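Local structure of 2-Keto-3-deoxy-(6-phospho-)gluconate aldolase (Thermoproteus tenax, 2R91) at residues P6-F11 with A22-N27; K26-K31 with Y200-L205; V194-N199 with I237-A242; V247-G252 with K279-L284. The protein is an aldolase of the dihydrodipicolinate synthetase family, built on a TIM barrel and found as an assembly of four subunits. All coordinates share one frame; numbering follows the deposited sequence.

Interaction 1: P6-F11 with A22-N27; sequences PVITTF and ANHVKN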
loop_
_atom_site.group_PDB
_atom_site.type_symbol
_atom_site.label_atom_id
_atom_site.label_comp_id
_atom_site.label_asym_id
_atom_site.label_seq_id
_atom_site.Cartn_x
_atom_site.Cartn_y
_atom_site.Cartn_z
ATOM N N PRO A 6 -3.331 23.362 14.115
ATOM C CA PRO A 6 -2.031 23.249 13.444
ATOM C C PRO A 6 -2.024 24.438 12.495
ATOM O O PRO A 6 -2.495 24.370 11.341
ATOM C CB PRO A 6 -2.117 21.879 12.724
ATOM C CG PRO A 6 -3.640 21.772 12.347
ATOM C CD PRO A 6 -4.390 22.535 13.464
ATOM N N VAL A 7 -1.534 25.565 13.014
ATOM C CA VAL A 7 -1.700 26.856 12.383
ATOM C C VAL A 7 -0.897 26.984 11.100
ATOM O O VAL A 7 0.216 26.442 10.991
ATOM C CB VAL A 7 -1.372 27.982 13.402
ATOM C CG1 VAL A 7 0.153 28.003 13.718
ATOM C CG2 VAL A 7 -1.898 29.333 12.910
ATOM N N ILE A 8 -1.478 27.676 10.114
ATOM C CA ILE A 8 -0.754 27.979 8.890
ATOM C C ILE A 8 0.411 28.942 9.171
ATOM O O ILE A 8 0.331 29.788 10.050
ATOM C CB ILE A 8 -1.670 28.609 7.797
ATOM C CG1 ILE A 8 -2.463 29.789 8.375
ATOM C CG2 ILE A 8 -2.626 27.527 7.186
ATOM C CD1 ILE A 8 -3.249 30.611 7.344
ATOM N N THR A 9 1.459 28.828 8.363
ATOM C CA THR A 9 2.571 29.737 8.389
ATOM C C THR A 9 2.333 30.773 7.270
ATOM O O THR A 9 2.292 30.432 6.094
ATOM C CB THR A 9 3.867 28.953 8.163
ATOM O OG1 THR A 9 4.036 27.983 9.208
ATOM C CG2 THR A 9 5.061 29.898 8.109
ATOM N N THR A 10 2.168 32.035 7.654
ATOM C CA THR A 10 1.680 33.077 6.749
ATOM C C THR A 10 2.848 33.819 6.073
ATOM O O THR A 10 3.399 34.749 6.679
ATOM C CB THR A 10 0.818 34.110 7.509
ATOM O OG1 THR A 10 1.562 34.595 8.636
ATOM C CG2 THR A 10 -0.511 33.498 8.072
ATOM N N PHE A 11 3.217 33.427 4.844
ATOM C CA PHE A 11 4.217 34.147 4.053
ATOM C C PHE A 11 3.570 35.344 3.328
ATOM O O PHE A 11 2.384 35.306 2.945
ATOM C CB PHE A 11 4.872 33.247 2.985
ATOM C CG PHE A 11 5.767 32.186 3.540
ATOM C CD1 PHE A 11 7.142 32.418 3.682
ATOM C CD2 PHE A 11 5.260 30.955 3.912
ATOM C CE1 PHE A 11 7.973 31.430 4.211
ATOM C CE2 PHE A 11 6.091 29.950 4.408
ATOM C CZ PHE A 11 7.454 30.205 4.573
ATOM N N ALA A 22 -0.156 36.911 13.593
ATOM C CA ALA A 22 -0.704 37.314 14.884
ATOM C C ALA A 22 -2.182 37.612 14.806
ATOM O O ALA A 22 -2.899 37.261 15.713
ATOM C CB ALA A 22 0.040 38.589 15.431
ATOM N N ASN A 23 -2.616 38.303 13.758
ATOM C CA ASN A 23 -4.023 38.599 13.583
ATOM C C ASN A 23 -4.793 37.279 13.496
ATOM O O ASN A 23 -5.805 37.095 14.177
ATOM C CB ASN A 23 -4.247 39.413 12.302
ATOM C CG ASN A 23 -5.730 39.638 11.991
ATOM O OD1 ASN A 23 -6.398 40.428 12.657
ATOM N ND2 ASN A 23 -6.244 38.952 10.960
ATOM N N HIS A 24 -4.282 36.368 12.669
ATOM C CA HIS A 24 -4.931 35.042 12.459
ATOM C C HIS A 24 -4.984 34.257 13.766
ATOM O O HIS A 24 -6.026 33.791 14.175
ATOM C CB HIS A 24 -4.162 34.250 11.389
ATOM C CG HIS A 24 -4.708 32.862 11.150
ATOM N ND1 HIS A 24 -6.015 32.637 10.770
ATOM C CD2 HIS A 24 -4.118 31.641 11.220
ATOM C CE1 HIS A 24 -6.210 31.328 10.628
ATOM N NE2 HIS A 24 -5.077 30.704 10.892
ATOM N N VAL A 25 -3.862 34.132 14.467
ATOM C CA VAL A 25 -3.870 33.408 15.736
ATOM C C VAL A 25 -4.854 33.996 16.766
ATOM O O VAL A 25 -5.580 33.270 17.460
ATOM C CB VAL A 25 -2.468 33.317 16.341
ATOM C CG1 VAL A 25 -2.560 32.900 17.806
ATOM C CG2 VAL A 25 -1.579 32.328 15.535
ATOM N N LYS A 26 -4.883 35.319 16.867
ATOM C CA LYS A 26 -5.747 35.957 17.845
ATOM C C LYS A 26 -7.228 35.773 17.478
ATOM O O LYS A 26 -8.071 35.593 18.355
ATOM C CB LYS A 26 -5.373 37.436 17.984
ATOM C CG LYS A 26 -3.988 37.617 18.671
ATOM C CD LYS A 26 -3.431 39.048 18.441
ATOM C CE LYS A 26 -1.942 39.154 18.813
ATOM N NZ LYS A 26 -1.363 40.450 18.303
ATOM N N ASN A 27 -7.537 35.816 16.185
ATOM C CA ASN A 27 -8.902 35.492 15.745
ATOM C C ASN A 27 -9.312 34.063 16.113
ATOM O O ASN A 27 -10.328 33.826 16.783
ATOM C CB ASN A 27 -9.063 35.692 14.237
ATOM C CG ASN A 27 -10.457 35.296 13.752
ATOM O OD1 ASN A 27 -11.447 35.878 14.190
ATOM N ND2 ASN A 27 -10.542 34.283 12.883
#
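Apolar contact comes first: Ile8 lays its outer branch on the imidazole of His24. Ile8 CD1 stands over one ring face as a CH-pi contact, 4.3 Å from the ring centroid of His24 and 25° from the ring normal, displaced toward the rim. Deeper in the same side chain, Ile8 CG1 approaches His24 NE2 at 3.7 Å, and the two side chains cross at about a right angle. Val7 meets the helix segment with one methyl: Val7 CG2 meets His24 CD2 at 3.6 Å, close to the ring plane and hence at its edge. The same methyl touches Val25 CG2 at 4.0 Å. With chi1 at 70°, CG1 of Val7 sits between the backbone N and the carbonyl carbon and CG2 lies anti to N, which puts CG2 on the helix side. In the TIM barrel this joins the loop leaving strand 2-6, the first of the eight, to the inward side of helix 18-30 that follows it.

No hydrogen bond joins the two segments; the ring nitrogens of His24 bond elsewhere, ND1 to Tyr253 OH and NE2 to Asn199 OD1, so both are satisfied and the ring's rotation is fixed. Asn199 OD1 also takes the backbone N of Ile8, so a single amide oxygen is shared by the histidine and the loop backbone, and Asn199 ND2 bonds to Pro6 O. Val247 of helix 239-251 touches both Ile8 and His24.

Interaction 2: K26-K31 with Y200-L205; sequences KNITSK and YLPELL
The outer helical layer of the TIM barrel is joined here where Lys31, just after helix 18-30, meets Pro202 and Glu203 at the start of helix 202-213. The backbones come close, Lys31 CA lying 5.6 Å from Glu203 CA. Pro202 presents its ring to the end of the other helix: Pro202 CG packs against Lys31 CB at 3.7 Å and reaches Ile28 CB at 4.2 Å, while Pro202 CB sits 3.9 Å from Lys31 O. Beyond CG, Lys31 is fully extended and runs beside Glu203, both side chains pointing the same way.

Helix 18-30 follows the first barrel strand and helix 202-213 the last, so the contact spans the place where the ring closes on itself. Glu203 bends at chi2 (-87°), which turns its carboxylate back beside the lysine chain. The resulting salt bridge is long, Lys31 NZ to Glu203 OE2 3.7 Å; both groups have a nearer partner in Gln251, which accepts from Lys31 NZ on OE1 and gives NE2 to Glu203 OE1. One amide thus bridges the two charged ends.

The last turn of helix 18-30 is tightened by Ser30 OG, bonded at 2.6 Å to a lone pair of Asn27 O in the carbonyl plane. Val33, in the loop that follows, touches both Ile28 and Pro202.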
loop_
_atom_site.group_PDB
_atom_site.type_symbol
_atom_site.label_atom_id
_atom_site.label_comp_id
_atom_site.label_asym_id
_atom_site.label_seq_id
_atom_site.Cartn_x
_atom_site.Cartn_y
_atom_site.Cartn_z
ATOM N N LYS A 26 -4.883 35.319 16.867
ATOM C CA LYS A 26 -5.747 35.957 17.845
ATOM C C LYS A 26 -7.228 35.773 17.478
ATOM O O LYS A 26 -8.071 35.593 18.355
ATOM C CB LYS A 26 -5.373 37.436 17.984
ATOM C CG LYS A 26 -3.988 37.617 18.671
ATOM C CD LYS A 26 -3.431 39.048 18.441
ATOM C CE LYS A 26 -1.942 39.154 18.813
ATOM N NZ LYS A 26 -1.363 40.450 18.303
ATOM N N ASN A 27 -7.537 35.816 16.185
ATOM C CA ASN A 27 -8.902 35.492 15.745
ATOM C C ASN A 27 -9.312 34.063 16.113
ATOM O O ASN A 27 -10.328 33.826 16.783
ATOM C CB ASN A 27 -9.063 35.692 14.237
ATOM C CG ASN A 27 -10.457 35.296 13.752
ATOM O OD1 ASN A 27 -11.447 35.878 14.190
ATOM N ND2 ASN A 27 -10.542 34.283 12.883
ATOM N N ILE A 28 -8.520 33.080 15.705
ATOM C CA ILE A 28 -8.994 31.708 15.922
ATOM C C ILE A 28 -9.027 31.332 17.401
ATOM O O ILE A 28 -9.878 30.567 17.838
ATOM C CB ILE A 28 -8.235 30.678 15.031
ATOM C CG1 ILE A 28 -6.798 30.445 15.547
ATOM C CG2 ILE A 28 -8.252 31.155 13.566
ATOM C CD1 ILE A 28 -5.911 29.561 14.586
ATOM N N THR A 29 -8.115 31.863 18.210
ATOM C CA THR A 29 -8.186 31.552 19.640
ATOM C C THR A 29 -9.408 32.255 20.279
ATOM O O THR A 29 -9.945 31.780 21.271
ATOM C CB THR A 29 -6.878 31.914 20.413
ATOM O OG1 THR A 29 -6.575 33.280 20.176
ATOM C CG2 THR A 29 -5.685 31.062 19.922
ATOM N N SER A 30 -9.862 33.364 19.704
ATOM C CA SER A 30 -11.100 33.976 20.182
ATOM C C SER A 30 -12.355 33.137 19.860
ATOM O O SER A 30 -13.413 33.304 20.484
ATOM C CB SER A 30 -11.274 35.386 19.636
ATOM O OG SER A 30 -11.814 35.367 18.320
ATOM N N LYS A 31 -12.227 32.246 18.877
ATOM C CA LYS A 31 -13.349 31.471 18.376
ATOM C C LYS A 31 -13.315 30.023 18.815
ATOM O O LYS A 31 -14.033 29.197 18.255
ATOM C CB LYS A 31 -13.422 31.573 16.853
ATOM C CG LYS A 31 -13.834 32.960 16.394
ATOM C CD LYS A 31 -14.160 33.025 14.929
ATOM C CE LYS A 31 -14.468 34.436 14.523
ATOM N NZ LYS A 31 -14.929 34.505 13.119
ATOM N N TYR A 200 -9.694 27.695 9.550
ATOM C CA TYR A 200 -10.714 28.427 8.786
ATOM C C TYR A 200 -12.111 28.362 9.375
ATOM O O TYR A 200 -12.904 29.254 9.118
ATOM C CB TYR A 200 -10.723 28.009 7.308
ATOM C CG TYR A 200 -10.742 26.503 7.028
ATOM C CD1 TYR A 200 -11.945 25.804 6.917
ATOM C CD2 TYR A 200 -9.552 25.805 6.784
ATOM C CE1 TYR A 200 -11.951 24.420 6.619
ATOM C CE2 TYR A 200 -9.546 24.446 6.489
ATOM C CZ TYR A 200 -10.758 23.762 6.392
ATOM O OH TYR A 200 -10.753 22.412 6.104
ATOM N N LEU A 201 -12.411 27.322 10.153
ATOM C CA LEU A 201 -13.730 27.178 10.782
ATOM C C LEU A 201 -13.662 26.703 12.222
ATOM O O LEU A 201 -14.300 25.707 12.598
ATOM C CB LEU A 201 -14.661 26.240 9.944
ATOM C CG LEU A 201 -15.247 26.931 8.724
ATOM C CD1 LEU A 201 -15.806 25.907 7.696
ATOM C CD2 LEU A 201 -16.322 27.946 9.169
ATOM N N PRO A 202 -12.906 27.439 13.071
ATOM C CA PRO A 202 -12.819 27.049 14.477
ATOM C C PRO A 202 -14.208 27.014 15.118
ATOM O O PRO A 202 -14.448 26.195 15.991
ATOM C CB PRO A 202 -11.965 28.197 15.108
ATOM C CG PRO A 202 -12.091 29.365 14.148
ATOM C CD PRO A 202 -12.119 28.656 12.779
ATOM N N GLU A 203 -15.098 27.917 14.704
ATOM C CA GLU A 203 -16.432 27.971 15.316
ATOM C C GLU A 203 -17.241 26.719 14.977
ATOM O O GLU A 203 -18.087 26.320 15.741
ATOM C CB GLU A 203 -17.194 29.241 14.932
ATOM C CG GLU A 203 -17.441 29.478 13.426
ATOM C CD GLU A 203 -16.279 30.215 12.709
ATOM O OE1 GLU A 203 -15.161 29.722 12.703
ATOM O OE2 GLU A 203 -16.491 31.307 12.147
ATOM N N LEU A 204 -16.967 26.107 13.826
ATOM C CA LEU A 204 -17.586 24.815 13.478
ATOM C C LEU A 204 -17.080 23.691 14.376
ATOM O O LEU A 204 -17.859 22.843 14.851
ATOM C CB LEU A 204 -17.373 24.488 11.991
ATOM C CG LEU A 204 -18.148 23.302 11.344
ATOM C CD1 LEU A 204 -18.058 23.325 9.834
ATOM C CD2 LEU A 204 -17.600 21.978 11.793
ATOM N N LEU A 205 -15.769 23.655 14.634
ATOM C CA LEU A 205 -15.213 22.609 15.487
ATOM C C LEU A 205 -15.764 22.754 16.902
ATOM O O LEU A 205 -16.039 21.770 17.567
ATOM C CB LEU A 205 -13.665 22.666 15.517
ATOM C CG LEU A 205 -12.918 22.560 14.178
ATOM C CD1 LEU A 205 -11.424 22.262 14.467
ATOM C CD2 LEU A 205 -13.519 21.469 13.269
#

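Interaction 3: V194-N199 with I237-A242; sequences VASSAN and IGYAAA
Ser196 sets its hydroxyl at the edge of the Tyr239 ring, almost in the ring plane. Ser196 OG lies 2.7 Å from Tyr239 OH, a hydrogen-bonding distance, and 3.3 Å from Tyr239 CE2, while Ser196 CB stays 4.0 Å from that same ring carbon. The tyrosine bridges a wide gap, for the nearest alpha carbons, Ser196 CA and Ala240 CA, are 9.2 Å apart. It does so with CG anti to the backbone N (chi1 -172°), which sends the phenol across from the first turn of helix 239-251.

Ser196 belongs to the loop that leaves the last barrel strand, 192-193, and this loop is stiffened internally. Ser196 O accepts Asn199 ND2 at 2.9 Å, with an N-H...O angle of 155° and on a lone pair in the carbonyl plane, and Asn199 N at 3.0 Å as well. On the helix side, Gly238 takes the N-cap position with a positive phi, separating helix 217-237 from helix 239-251. Arg235 makes a cation-pi contact with the Tyr239 ring.

Asp179 holds both serines of the loop, OD2 on Ser196 OG and OD1 on Ser197 OG, and Tyr239 OH is also hydrogen-bonded to Tyr200 OH. A sulfate ion, probably from the crystallisation liquor, lies about 5 Å from the Ser196 side chain. With little surface buried between the two segments, the contact owes its definition to directional bonding: a string of hydroxyls running from the Asp179 carboxylate through Ser196 and Tyr239 to Tyr200, in which two partners probably fix the serine hydroxyl's orientation.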
loop_
_atom_site.group_PDB
_atom_site.type_symbol
_atom_site.label_atom_id
_atom_site.label_comp_id
_atom_site.label_asym_id
_atom_site.label_seq_id
_atom_site.Cartn_x
_atom_site.Cartn_y
_atom_site.Cartn_z
ATOM N N VAL A 194 -6.464 17.897 16.662
ATOM C CA VAL A 194 -5.556 18.858 16.050
ATOM C C VAL A 194 -5.838 18.907 14.552
ATOM O O VAL A 194 -5.062 18.440 13.740
ATOM C CB VAL A 194 -4.047 18.493 16.287
ATOM C CG1 VAL A 194 -3.129 19.626 15.787
ATOM C CG2 VAL A 194 -3.766 18.225 17.748
ATOM N N ALA A 195 -6.951 19.504 14.186
ATOM C CA ALA A 195 -7.405 19.486 12.803
ATOM C C ALA A 195 -7.095 20.787 12.053
ATOM O O ALA A 195 -7.301 21.895 12.569
ATOM C CB ALA A 195 -8.945 19.151 12.769
ATOM N N SER A 196 -6.669 20.653 10.799
ATOM C CA SER A 196 -6.350 21.804 9.939
ATOM C C SER A 196 -7.488 22.806 9.808
ATOM O O SER A 196 -7.251 24.009 9.672
ATOM C CB SER A 196 -5.930 21.308 8.547
ATOM O OG SER A 196 -7.064 20.783 7.837
ATOM N N SER A 197 -8.738 22.323 9.863
ATOM C CA SER A 197 -9.894 23.218 9.759
ATOM C C SER A 197 -10.067 24.183 10.950
ATOM O O SER A 197 -10.874 25.115 10.876
ATOM C CB SER A 197 -11.206 22.415 9.587
ATOM O OG SER A 197 -11.384 21.534 10.670
ATOM N N ALA A 198 -9.344 23.974 12.046
ATOM C CA ALA A 198 -9.340 25.008 13.095
ATOM C C ALA A 198 -8.782 26.336 12.576
ATOM O O ALA A 198 -9.011 27.376 13.183
ATOM C CB ALA A 198 -8.599 24.547 14.350
ATOM N N ASN A 199 -8.055 26.304 11.465
ATOM C CA ASN A 199 -7.635 27.552 10.838
ATOM C C ASN A 199 -8.786 28.364 10.270
ATOM O O ASN A 199 -8.814 29.576 10.413
ATOM C CB ASN A 199 -6.624 27.312 9.714
ATOM C CG ASN A 199 -5.268 26.954 10.249
ATOM O OD1 ASN A 199 -4.539 27.830 10.724
ATOM N ND2 ASN A 199 -4.943 25.663 10.235
ATOM N N ILE A 237 -8.174 21.020 -5.339
ATOM C CA ILE A 237 -7.194 21.965 -5.927
ATOM C C ILE A 237 -5.827 22.052 -5.258
ATOM O O ILE A 237 -5.018 22.913 -5.622
ATOM C CB ILE A 237 -7.708 23.409 -5.988
ATOM C CG1 ILE A 237 -8.261 23.814 -4.618
ATOM C CG2 ILE A 237 -8.682 23.628 -7.153
ATOM C CD1 ILE A 237 -8.663 25.206 -4.587
ATOM N N GLY A 238 -5.562 21.206 -4.268
ATOM C CA GLY A 238 -4.290 21.285 -3.552
ATOM C C GLY A 238 -4.595 21.756 -2.138
ATOM O O GLY A 238 -4.626 22.959 -1.866
ATOM N N TYR A 239 -4.814 20.804 -1.237
ATOM C CA TYR A 239 -5.360 21.118 0.078
ATOM C C TYR A 239 -4.500 22.131 0.837
ATOM O O TYR A 239 -5.016 23.093 1.391
ATOM C CB TYR A 239 -5.531 19.857 0.929
ATOM C CG TYR A 239 -6.269 20.209 2.194
ATOM C CD1 TYR A 239 -7.615 20.532 2.142
ATOM C CD2 TYR A 239 -5.605 20.283 3.433
ATOM C CE1 TYR A 239 -8.316 20.906 3.274
ATOM C CE2 TYR A 239 -6.297 20.643 4.586
ATOM C CZ TYR A 239 -7.658 20.954 4.490
ATOM O OH TYR A 239 -8.366 21.329 5.590
ATOM N N ALA A 240 -3.189 21.904 0.857
ATOM C CA ALA A 240 -2.276 22.712 1.724
ATOM C C ALA A 240 -2.318 24.186 1.341
ATOM O O ALA A 240 -2.427 25.067 2.207
ATOM C CB ALA A 240 -0.835 22.148 1.652
ATOM N N ALA A 241 -2.322 24.466 0.037
ATOM C CA ALA A 241 -2.537 25.848 -0.447
ATOM C C ALA A 241 -3.961 26.371 -0.231
ATOM O O ALA A 241 -4.182 27.562 0.066
ATOM C CB ALA A 241 -2.141 25.971 -1.917
ATOM N N ALA A 242 -4.949 25.491 -0.384
ATOM C CA ALA A 242 -6.345 25.889 -0.241
ATOM C C ALA A 242 -6.714 26.337 1.183
ATOM O O ALA A 242 -7.586 27.191 1.361
ATOM C CB ALA A 242 -7.311 24.716 -0.740
#

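Interaction 4: V247-G252 with K279-L284; sequences VEIFQG and KAKSQL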
loop_
_atom_site.group_PDB
_atom_site.type_symbol
_atom_site.label_atom_id
_atom_site.label_comp_id
_atom_site.label_asym_id
_atom_site.label_seq_id
_atom_site.Cartn_x
_atom_site.Cartn_y
_atom_site.Cartn_z
ATOM N N VAL A 247 -9.366 30.177 4.930
ATOM C CA VAL A 247 -9.326 31.214 5.977
ATOM C C VAL A 247 -9.884 32.547 5.461
ATOM O O VAL A 247 -10.718 33.174 6.124
ATOM C CB VAL A 247 -7.887 31.437 6.529
ATOM C CG1 VAL A 247 -7.855 32.595 7.601
ATOM C CG2 VAL A 247 -7.347 30.137 7.114
ATOM N N GLU A 248 -9.432 32.999 4.294
ATOM C CA GLU A 248 -9.954 34.270 3.760
ATOM C C GLU A 248 -11.474 34.186 3.564
ATOM O O GLU A 248 -12.230 35.072 3.988
ATOM C CB GLU A 248 -9.259 34.643 2.439
ATOM C CG GLU A 248 -7.747 34.672 2.605
ATOM C CD GLU A 248 -7.018 35.660 1.713
ATOM O OE1 GLU A 248 -7.673 36.340 0.859
ATOM O OE2 GLU A 248 -5.775 35.758 1.888
ATOM N N ILE A 249 -11.917 33.107 2.920
ATOM C CA ILE A 249 -13.358 32.900 2.676
ATOM C C ILE A 249 -14.218 32.947 3.938
ATOM O O ILE A 249 -15.193 33.698 4.011
ATOM C CB ILE A 249 -13.616 31.565 1.950
ATOM C CG1 ILE A 249 -13.082 31.641 0.514
ATOM C CG2 ILE A 249 -15.144 31.224 1.957
ATOM C CD1 ILE A 249 -12.998 30.255 -0.202
ATOM N N PHE A 250 -13.864 32.156 4.940
ATOM C CA PHE A 250 -14.720 32.006 6.092
ATOM C C PHE A 250 -14.459 33.013 7.221
ATOM O O PHE A 250 -15.357 33.269 8.047
ATOM C CB PHE A 250 -14.611 30.594 6.644
ATOM C CG PHE A 250 -15.254 29.540 5.764
ATOM C CD1 PHE A 250 -16.644 29.422 5.692
ATOM C CD2 PHE A 250 -14.481 28.663 5.042
ATOM C CE1 PHE A 250 -17.242 28.434 4.885
ATOM C CE2 PHE A 250 -15.074 27.677 4.237
ATOM C CZ PHE A 250 -16.440 27.578 4.152
ATOM N N GLN A 251 -13.228 33.529 7.294
ATOM C CA GLN A 251 -12.848 34.441 8.398
ATOM C C GLN A 251 -12.717 35.900 7.944
ATOM O O GLN A 251 -12.720 36.801 8.767
ATOM C CB GLN A 251 -11.542 33.977 9.088
ATOM C CG GLN A 251 -11.627 32.599 9.724
ATOM C CD GLN A 251 -12.769 32.513 10.722
ATOM O OE1 GLN A 251 -12.932 33.408 11.573
ATOM N NE2 GLN A 251 -13.585 31.439 10.622
ATOM N N GLY A 252 -12.577 36.129 6.650
ATOM C CA GLY A 252 -12.698 37.480 6.111
ATOM C C GLY A 252 -11.500 38.405 6.294
ATOM O O GLY A 252 -11.657 39.636 6.312
ATOM N N LYS A 279 -22.291 27.186 -0.991
ATOM C CA LYS A 279 -23.468 26.510 -0.478
ATOM C C LYS A 279 -23.258 26.045 0.974
ATOM O O LYS A 279 -24.031 26.427 1.870
ATOM C CB LYS A 279 -23.815 25.342 -1.393
ATOM C CG LYS A 279 -24.704 24.287 -0.780
ATOM C CD LYS A 279 -26.135 24.711 -0.709
ATOM C CE LYS A 279 -27.017 23.469 -0.664
ATOM N NZ LYS A 279 -28.411 23.815 -0.288
ATOM N N ALA A 280 -22.208 25.251 1.214
ATOM C CA ALA A 280 -21.908 24.802 2.578
ATOM C C ALA A 280 -21.807 25.987 3.520
ATOM O O ALA A 280 -22.251 25.925 4.661
ATOM C CB ALA A 280 -20.622 23.968 2.622
ATOM N N LYS A 281 -21.239 27.079 3.033
ATOM C CA LYS A 281 -21.093 28.273 3.842
ATOM C C LYS A 281 -22.439 28.836 4.297
ATOM O O LYS A 281 -22.608 29.204 5.470
ATOM C CB LYS A 281 -20.342 29.347 3.071
ATOM C CG LYS A 281 -20.112 30.578 3.879
ATOM C CD LYS A 281 -19.077 31.473 3.246
ATOM C CE LYS A 281 -19.025 32.813 3.961
ATOM N NZ LYS A 281 -18.319 33.863 3.144
ATOM N N SER A 282 -23.387 28.927 3.358
ATOM C CA SER A 282 -24.708 29.480 3.654
ATOM C C SER A 282 -25.450 28.617 4.681
ATOM O O SER A 282 -26.201 29.138 5.500
ATOM C CB SER A 282 -25.530 29.648 2.372
ATOM O OG SER A 282 -25.948 28.395 1.854
ATOM N N GLN A 283 -25.205 27.310 4.649
ATOM C CA GLN A 283 -25.822 26.363 5.585
ATOM C C GLN A 283 -25.301 26.468 7.021
ATOM O O GLN A 283 -25.733 25.697 7.893
ATOM C CB GLN A 283 -25.632 24.922 5.100
ATOM C CG GLN A 283 -26.489 24.512 3.913
ATOM C CD GLN A 283 -26.113 23.130 3.378
ATOM O OE1 GLN A 283 -26.972 22.250 3.223
ATOM N NE2 GLN A 283 -24.823 22.930 3.094
ATOM N N LEU A 284 -24.388 27.405 7.275
ATOM C CA LEU A 284 -23.703 27.457 8.567
ATOM C C LEU A 284 -24.339 28.399 9.585
ATOM O O LEU A 284 -24.349 29.623 9.398
ATOM C CB LEU A 284 -22.211 27.767 8.389
ATOM C CG LEU A 284 -21.358 26.541 8.073
ATOM C CD1 LEU A 284 -19.913 26.917 7.846
ATOM C CD2 LEU A 284 -21.481 25.533 9.199
#
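Lys281 stretches its aliphatic chain past the Phe250 ring, the two side chains sliding by each other in opposite directions. Lys281 CB and Phe250 CE1 approach to 3.7 Å, and farther along Lys281 CD lies 4.0 Å from Phe250 CD1; the ring is met obliquely. The same methylene, Lys281 CD, touches Ile249 CG2 at 4.1 Å. At the tip, Lys281 NZ donates to Ile249 O at 3.2 Å, coming from above the carbonyl plane, 39° out of it, with a C=O...N angle of 141°. The reach depends on a chain extended throughout, with CG already trans to the backbone N (chi1 -178°). Because Ile249 O sits in the last turn of helix 239-251, the helix end would probably add to its attraction for the ammonium group. Leu284 CD1, in a poorly ordered residue, adds a looser contact to Phe250 CE1 at 4.3 Å.

These helices belong to the C-terminal helical region that follows the TIM barrel in the chain, and the contact lies at its surface. Within helix 239-251, Ile249 CG2 rests over the centre of the Phe250 ring, 4.0 Å above its plane, and so backs the aromatic group. Ile230 of helix 217-237 touches both Phe250 and Ala280, while Leu226 of that helix meets Leu284. Ser282 OG bonds to Lys279 O at 2.7 Å, and Gln283 N uses the same oxygen, at the end of the short helix 278-282. Farther out, Gln251 NE2 is hydrogen-bonded to Tyr200 O, linking helix 239-251 to the loop before helix 202-213.

From the N terminus, interaction 1 closes a short loop of ten residues between the end of strand 2-6 and helix 18-30. Interaction 2 starts on that same helix, sharing Lys26 and Asn27, and spans 168 residues to helix 202-213, joining the helices that follow the first and last barrel strands. Interaction 3 crosses it, since 194-199 falls inside that long loop and 237-242 lies beyond it; it ties the loop after the last strand to helix 239-251. Interaction 4 follows in series, connecting the far end of helix 239-251 with the C-terminal helix 278-282. Asn199 links interaction 1 to interaction 3, and Gln251 links interactions 1 and 2 to interaction 4.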